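Local coordinates for protein lasso peptide isopeptidase AtxE2 (Asticcacaulis excentricus, PDB 5TXE) that hydrolyses the isopeptide bond of the lasso peptides astexin-2 and astexin-3, opening the threaded peptides into linear chains, at residues G536-H541 and A595-T600; V42-A47 and H645-Y650. The protein carries 1 engineered substitution. All blocks are in the same frame, centred on the assembly; numbering follows the deposited sequence.

Contact 1 of 2, residues G536-H541 and A595-T600; sequences GLINSH and ASRLDT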
loop_
_atom_site.group_PDB
_atom_site.type_symbol
_atom_site.label_atom_id
_atom_site.label_comp_id
_atom_site.label_asym_id
_atom_site.label_seq_id
_atom_site.Cartn_x
_atom_site.Cartn_y
_atom_site.Cartn_z
ATOM N N GLY A 536 -4.016 7.847 -20.365
ATOM C CA GLY A 536 -5.431 7.988 -20.665
ATOM C C GLY A 536 -5.789 9.301 -21.278
ATOM O O GLY A 536 -6.705 9.368 -22.147
ATOM N N LEU A 537 -5.128 10.368 -20.843
ATOM C CA LEU A 537 -5.516 11.709 -21.317
ATOM C C LEU A 537 -4.971 11.923 -22.720
ATOM O O LEU A 537 -5.431 12.747 -23.448
ATOM C CB LEU A 537 -4.997 12.797 -20.401
ATOM C CG LEU A 537 -5.541 12.805 -19.000
ATOM C CD1 LEU A 537 -5.071 14.040 -18.250
ATOM C CD2 LEU A 537 -7.039 12.749 -18.970
ATOM N N ILE A 538 -3.953 11.179 -23.079
ATOM C CA ILE A 538 -3.364 11.328 -24.395
ATOM C C ILE A 538 -4.002 10.393 -25.399
ATOM O O ILE A 538 -4.132 10.749 -26.546
ATOM C CB ILE A 538 -1.856 11.066 -24.341
ATOM C CG1 ILE A 538 -1.171 12.273 -23.666
ATOM C CG2 ILE A 538 -1.240 10.825 -25.722
ATOM C CD1 ILE A 538 0.171 11.898 -23.125
ATOM N N ASN A 539 -4.350 9.186 -24.982
ATOM C CA ASN A 539 -4.783 8.160 -25.916
ATOM C C ASN A 539 -6.300 7.890 -25.891
ATOM O O ASN A 539 -6.763 6.878 -26.401
ATOM C CB ASN A 539 -3.974 6.891 -25.627
ATOM C CG ASN A 539 -2.493 7.073 -25.871
ATOM O OD1 ASN A 539 -2.069 7.093 -26.986
ATOM N ND2 ASN A 539 -1.714 7.248 -24.813
ATOM N N SER A 540 -7.068 8.791 -25.276
ATOM C CA SER A 540 -8.499 8.779 -25.367
ATOM C C SER A 540 -9.029 10.176 -25.134
ATOM O O SER A 540 -8.336 11.057 -24.653
ATOM C CB SER A 540 -9.063 7.838 -24.335
ATOM O OG SER A 540 -9.434 8.493 -23.148
ATOM N N HIS A 541 -10.274 10.393 -25.483
ATOM C CA HIS A 541 -11.015 11.593 -25.124
ATOM C C HIS A 541 -12.204 11.222 -24.301
ATOM O O HIS A 541 -13.240 11.856 -24.321
ATOM C CB HIS A 541 -11.449 12.323 -26.403
ATOM C CG HIS A 541 -10.316 12.922 -27.165
ATOM N ND1 HIS A 541 -9.570 12.204 -28.084
ATOM C CD2 HIS A 541 -9.817 14.181 -27.181
ATOM C CE1 HIS A 541 -8.643 12.988 -28.608
ATOM N NE2 HIS A 541 -8.764 14.190 -28.069
ATOM N N ALA A 595 1.589 18.253 -25.224
ATOM C CA ALA A 595 0.928 19.383 -24.556
ATOM C C ALA A 595 -0.161 20.058 -25.365
ATOM O O ALA A 595 -1.223 20.409 -24.850
ATOM C CB ALA A 595 1.942 20.452 -24.175
ATOM N N SER A 596 0.101 20.299 -26.631
ATOM C CA SER A 596 -0.837 21.101 -27.430
ATOM C C SER A 596 -2.150 20.365 -27.739
ATOM O O SER A 596 -3.117 20.998 -28.095
ATOM C CB SER A 596 -0.133 21.629 -28.693
ATOM O OG SER A 596 0.356 20.486 -29.405
ATOM N N ARG A 597 -2.230 19.059 -27.531
ATOM C CA ARG A 597 -3.539 18.364 -27.701
ATOM C C ARG A 597 -4.157 17.833 -26.407
ATOM O O ARG A 597 -4.996 16.987 -26.406
ATOM C CB ARG A 597 -3.400 17.209 -28.690
ATOM C CG ARG A 597 -2.487 16.075 -28.288
ATOM C CD ARG A 597 -2.262 15.308 -29.569
ATOM N NE ARG A 597 -1.393 14.148 -29.505
ATOM C CZ ARG A 597 -1.813 12.919 -29.238
ATOM N NH1 ARG A 597 -3.069 12.735 -28.879
ATOM N NH2 ARG A 597 -0.968 11.896 -29.257
ATOM N N LEU A 598 -3.727 18.358 -25.288
ATOM C CA LEU A 598 -4.171 17.838 -24.040
ATOM C C LEU A 598 -5.190 18.816 -23.467
ATOM O O LEU A 598 -4.854 19.756 -22.701
ATOM C CB LEU A 598 -2.961 17.668 -23.151
ATOM C CG LEU A 598 -3.023 16.465 -22.247
ATOM C CD1 LEU A 598 -1.684 15.765 -22.362
ATOM C CD2 LEU A 598 -3.408 16.905 -20.824
ATOM N N ASP A 599 -6.440 18.609 -23.846
ATOM C CA ASP A 599 -7.449 19.568 -23.471
ATOM C C ASP A 599 -8.208 19.278 -22.171
ATOM O O ASP A 599 -8.949 20.139 -21.703
ATOM C CB ASP A 599 -8.406 19.762 -24.638
ATOM C CG ASP A 599 -7.696 20.379 -25.836
ATOM O OD1 ASP A 599 -7.109 21.483 -25.669
ATOM O OD2 ASP A 599 -7.701 19.775 -26.925
ATOM N N THR A 600 -8.031 18.092 -21.599
ATOM C CA THR A 600 -8.669 17.774 -20.338
ATOM C C THR A 600 -8.058 18.552 -19.166
ATOM O O THR A 600 -6.879 18.482 -18.958
ATOM C CB THR A 600 -8.470 16.287 -20.054
ATOM O OG1 THR A 600 -9.046 15.527 -21.121
ATOM C CG2 THR A 600 -9.172 15.868 -18.766
HETATM O O HOH W 1 -6.473 15.664 -22.627
#

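Contact 2 of 2, residues V42-A47 and H645-Y650; sequences VLVRLA and HRLAVY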
loop_
_atom_site.group_PDB
_atom_site.type_symbol
_atom_site.label_atom_id
_atom_site.label_comp_id
_atom_site.label_asym_id
_atom_site.label_seq_id
_atom_site.Cartn_x
_atom_site.Cartn_y
_atom_site.Cartn_z
ATOM N N VAL A 42 -14.394 13.385 8.392
ATOM C CA VAL A 42 -14.628 12.101 9.028
ATOM C C VAL A 42 -13.615 11.075 8.513
ATOM O O VAL A 42 -12.996 10.371 9.293
ATOM C CB VAL A 42 -16.091 11.611 8.792
ATOM C CG1 VAL A 42 -16.331 10.234 9.417
ATOM C CG2 VAL A 42 -17.077 12.613 9.391
ATOM N N LEU A 43 -13.430 11.024 7.194
ATOM C CA LEU A 43 -12.574 10.008 6.584
ATOM C C LEU A 43 -11.123 10.121 7.041
ATOM O O LEU A 43 -10.477 9.134 7.384
ATOM C CB LEU A 43 -12.641 10.131 5.070
ATOM C CG LEU A 43 -11.798 9.157 4.271
ATOM C CD1 LEU A 43 -12.266 7.732 4.567
ATOM C CD2 LEU A 43 -11.877 9.447 2.772
ATOM N N VAL A 44 -10.588 11.333 7.051
ATOM C CA VAL A 44 -9.192 11.473 7.395
ATOM C C VAL A 44 -8.942 11.069 8.851
ATOM O O VAL A 44 -7.840 10.632 9.188
ATOM C CB VAL A 44 -8.660 12.894 7.101
ATOM C CG1 VAL A 44 -9.203 13.912 8.089
ATOM C CG2 VAL A 44 -7.137 12.940 7.233
ATOM N N ARG A 45 -9.959 11.160 9.708
ATOM C CA ARG A 45 -9.785 10.769 11.101
ATOM C C ARG A 45 -10.068 9.290 11.406
ATOM O O ARG A 45 -9.970 8.893 12.556
ATOM C CB ARG A 45 -10.702 11.621 11.964
ATOM C CG ARG A 45 -10.325 13.095 12.037
ATOM C CD ARG A 45 -11.371 13.853 12.844
ATOM N NE ARG A 45 -10.933 15.186 13.209
ATOM C CZ ARG A 45 -11.033 16.238 12.430
ATOM N NH1 ARG A 45 -11.533 16.130 11.207
ATOM N NH2 ARG A 45 -10.634 17.413 12.875
ATOM N N LEU A 46 -10.480 8.494 10.426
ATOM C CA LEU A 46 -10.708 7.022 10.699
ATOM C C LEU A 46 -9.393 6.353 10.985
ATOM O O LEU A 46 -8.461 6.407 10.163
ATOM C CB LEU A 46 -11.414 6.345 9.537
ATOM C CG LEU A 46 -12.859 6.812 9.282
ATOM C CD1 LEU A 46 -13.459 6.210 8.020
ATOM C CD2 LEU A 46 -13.752 6.480 10.462
ATOM N N ALA A 47 -9.282 5.766 12.176
ATOM C CA ALA A 47 -8.058 5.167 12.636
ATOM C C ALA A 47 -7.709 3.940 11.826
ATOM O O ALA A 47 -8.561 3.439 11.076
ATOM C CB ALA A 47 -8.205 4.784 14.084
ATOM N N HIS A 645 -2.281 17.767 5.185
ATOM C CA HIS A 645 -2.105 17.701 3.747
ATOM C C HIS A 645 -3.142 16.799 3.100
ATOM O O HIS A 645 -3.679 17.120 2.023
ATOM C CB HIS A 645 -0.739 17.183 3.392
ATOM C CG HIS A 645 0.361 18.117 3.707
ATOM N ND1 HIS A 645 1.684 17.737 3.664
ATOM C CD2 HIS A 645 0.350 19.426 4.032
ATOM C CE1 HIS A 645 2.438 18.775 3.968
ATOM N NE2 HIS A 645 1.648 19.795 4.255
ATOM N N ARG A 646 -3.340 15.629 3.689
ATOM C CA ARG A 646 -4.299 14.669 3.123
ATOM C C ARG A 646 -5.662 15.269 3.080
ATOM O O ARG A 646 -6.355 15.168 2.078
ATOM C CB ARG A 646 -4.306 13.392 3.932
ATOM C CG ARG A 646 -5.421 12.377 3.567
ATOM C CD ARG A 646 -5.090 10.950 4.039
ATOM N NE ARG A 646 -4.118 10.338 3.127
ATOM C CZ ARG A 646 -2.824 10.165 3.369
ATOM N NH1 ARG A 646 -2.266 10.442 4.570
ATOM N NH2 ARG A 646 -2.069 9.696 2.391
ATOM N N LEU A 647 -6.068 15.947 4.153
ATOM C CA LEU A 647 -7.374 16.556 4.161
ATOM C C LEU A 647 -7.528 17.605 3.083
ATOM O O LEU A 647 -8.568 17.728 2.463
ATOM C CB LEU A 647 -7.667 17.152 5.551
ATOM C CG LEU A 647 -9.015 17.877 5.662
ATOM C CD1 LEU A 647 -10.145 16.939 5.341
ATOM C CD2 LEU A 647 -9.242 18.451 7.071
ATOM N N ALA A 648 -6.466 18.385 2.865
ATOM C CA ALA A 648 -6.476 19.440 1.874
ATOM C C ALA A 648 -6.506 18.839 0.470
ATOM O O ALA A 648 -7.180 19.330 -0.378
ATOM C CB ALA A 648 -5.245 20.279 2.057
ATOM N N VAL A 649 -5.824 17.732 0.266
ATOM C CA VAL A 649 -5.899 17.013 -0.984
ATOM C C VAL A 649 -7.344 16.503 -1.264
ATOM O O VAL A 649 -7.900 16.745 -2.329
ATOM C CB VAL A 649 -4.932 15.835 -0.966
ATOM C CG1 VAL A 649 -5.161 14.894 -2.171
ATOM C CG2 VAL A 649 -3.518 16.365 -1.054
ATOM N N TYR A 650 -7.932 15.812 -0.278
ATOM C CA TYR A 650 -9.325 15.371 -0.341
ATOM C C TYR A 650 -10.236 16.503 -0.764
ATOM O O TYR A 650 -11.029 16.367 -1.702
ATOM C CB TYR A 650 -9.827 14.901 1.010
ATOM C CG TYR A 650 -9.371 13.549 1.522
ATOM C CD1 TYR A 650 -8.615 12.649 0.762
ATOM C CD2 TYR A 650 -9.740 13.143 2.801
ATOM C CE1 TYR A 650 -8.204 11.413 1.286
ATOM C CE2 TYR A 650 -9.389 11.896 3.306
ATOM C CZ TYR A 650 -8.643 11.030 2.551
ATOM O OH TYR A 650 -8.380 9.824 3.108
HETATM O O HOH W 2 -7.804 8.482 5.477
#

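Contact 1 of 2, residues G536-H541 and A595-T600
The guanidinium of Arg597 is the flat group that carries the polar part of this contact. The CG2 methyl of Ile538 stands above its plane on the NH2 side, with CG2 to NH2 at 3.7 Å. NH1 of Arg597 turns to the backbone and gives a weak hydrogen bond to Ile538 O at 3.2 Å. That bond is well bent, with an N-H...O angle of 132°. Arg597 reaches across with its chain extended from CG to NE, although its CG sits in the crowded position between backbone N and carbonyl carbon (chi1 64°).

The apolar part lies beside it and is buried. CG1 of Ile538 meets CD1 of Leu598 at 3.8 Å, the two side chains crossing obliquely. CD2 of Leu537 touches CG2 of Thr600 at 3.8 Å, and its other branch, CD1, lies 4.2 Å from Leu598 CD2. Leu537 crosses both partners at about a right angle. Phe591 lies against both Ile538 and Leu598.

Water 1 joins the backbones, donating to Leu537 O at 3.2 Å and accepting from Thr600 N at 3.1 Å. Thr600 OG1 is hydrogen-bonded to Phe543 O.

Helix 528-539 follows the nucleophile position of the alpha/beta-hydrolase fold, and its end meets the loop leading into strand 602-607. Asp599 has its salt bridge with Lys626. The chemistry suggests that the Arg597 guanidinium itself packs over the CG2 methyl of Ile538 and adds one weak, bent bond, while the methyl groups of the leucines, isoleucine and threonine probably give the rest of the cohesion.

Contact 2 of 2, residues V42-A47 and H645-Y650
Tyr650 and Leu43 form the tight side of this contact. CD2 of Leu43 comes within 3.5 Å of Tyr650 CE2 and is equally near Tyr650 OH. The two side chains cross at about a right angle. Leu43 CG is anti to the backbone N (chi1 179°), which sends the isobutyl group to the phenol end of the ring. The backbone N of Val44 lies at the ring edge, in its plane, 4.0 Å from Tyr650 CE2. One ring face carries Arg646 CG, 3.6 Å above the plane and offset toward the rim.

The phenol oxygen has two partners. Water 2 donates to Tyr650 OH at 2.8 Å and makes a weak bond to Leu43 O. Asp450 OD1 is hydrogen-bonded to the same hydroxyl. An alanine at Tyr650 would remove the ring and the hydroxyl, and would probably cost Leu43 its tightest partner here and weaken the link to Asp450.

Helix 643-662 comes after the loop that holds His638, the usual order in an alpha/beta hydrolase. Helix 40-44 leads into strand 48-49 of the first antiparallel sheet, as the N-terminal arm of a prolyl oligopeptidase runs along the catalytic domain before the beta-propeller. The contact thus joins a segment near the N-terminus to a helix of the C-terminal hydrolase domain.

The other side is looser. Val44 CG1, in the crowded position between N and carbonyl carbon (chi1 72°), is 4.2 Å from Leu647 CD1. Val44 CG2 is 4.1 Å from Arg646 CG. The guanidinium of Arg646 turns elsewhere, to the carbonyl oxygens of Asp450, Gly449 and Lys640. Leu647 is partly exposed and also touches Pro40 and Glu41 of the short helix.

Overall arrangement
Contact 1 and contact 2 lie apart, with centres 30 Å from each other and nearest atoms about 16 Å apart. Along the chain, contact 1 is nested inside the long loop that contact 2 closes. Contact 2 is nearer the catalytic residues: the side chain of Arg646 is about 10 Å from that of His638 and about 11 Å from that of Glu610, both inferred members of the charge relay. Contact 1 lies away from the annotated sites. Its helix 528-539 nevertheless starts just after the nucleophile position, held in this entry by the engineered Ala527. Contact 1 is internal to the hydrolase domain, whereas contact 2 ties that domain to the N-terminal segment.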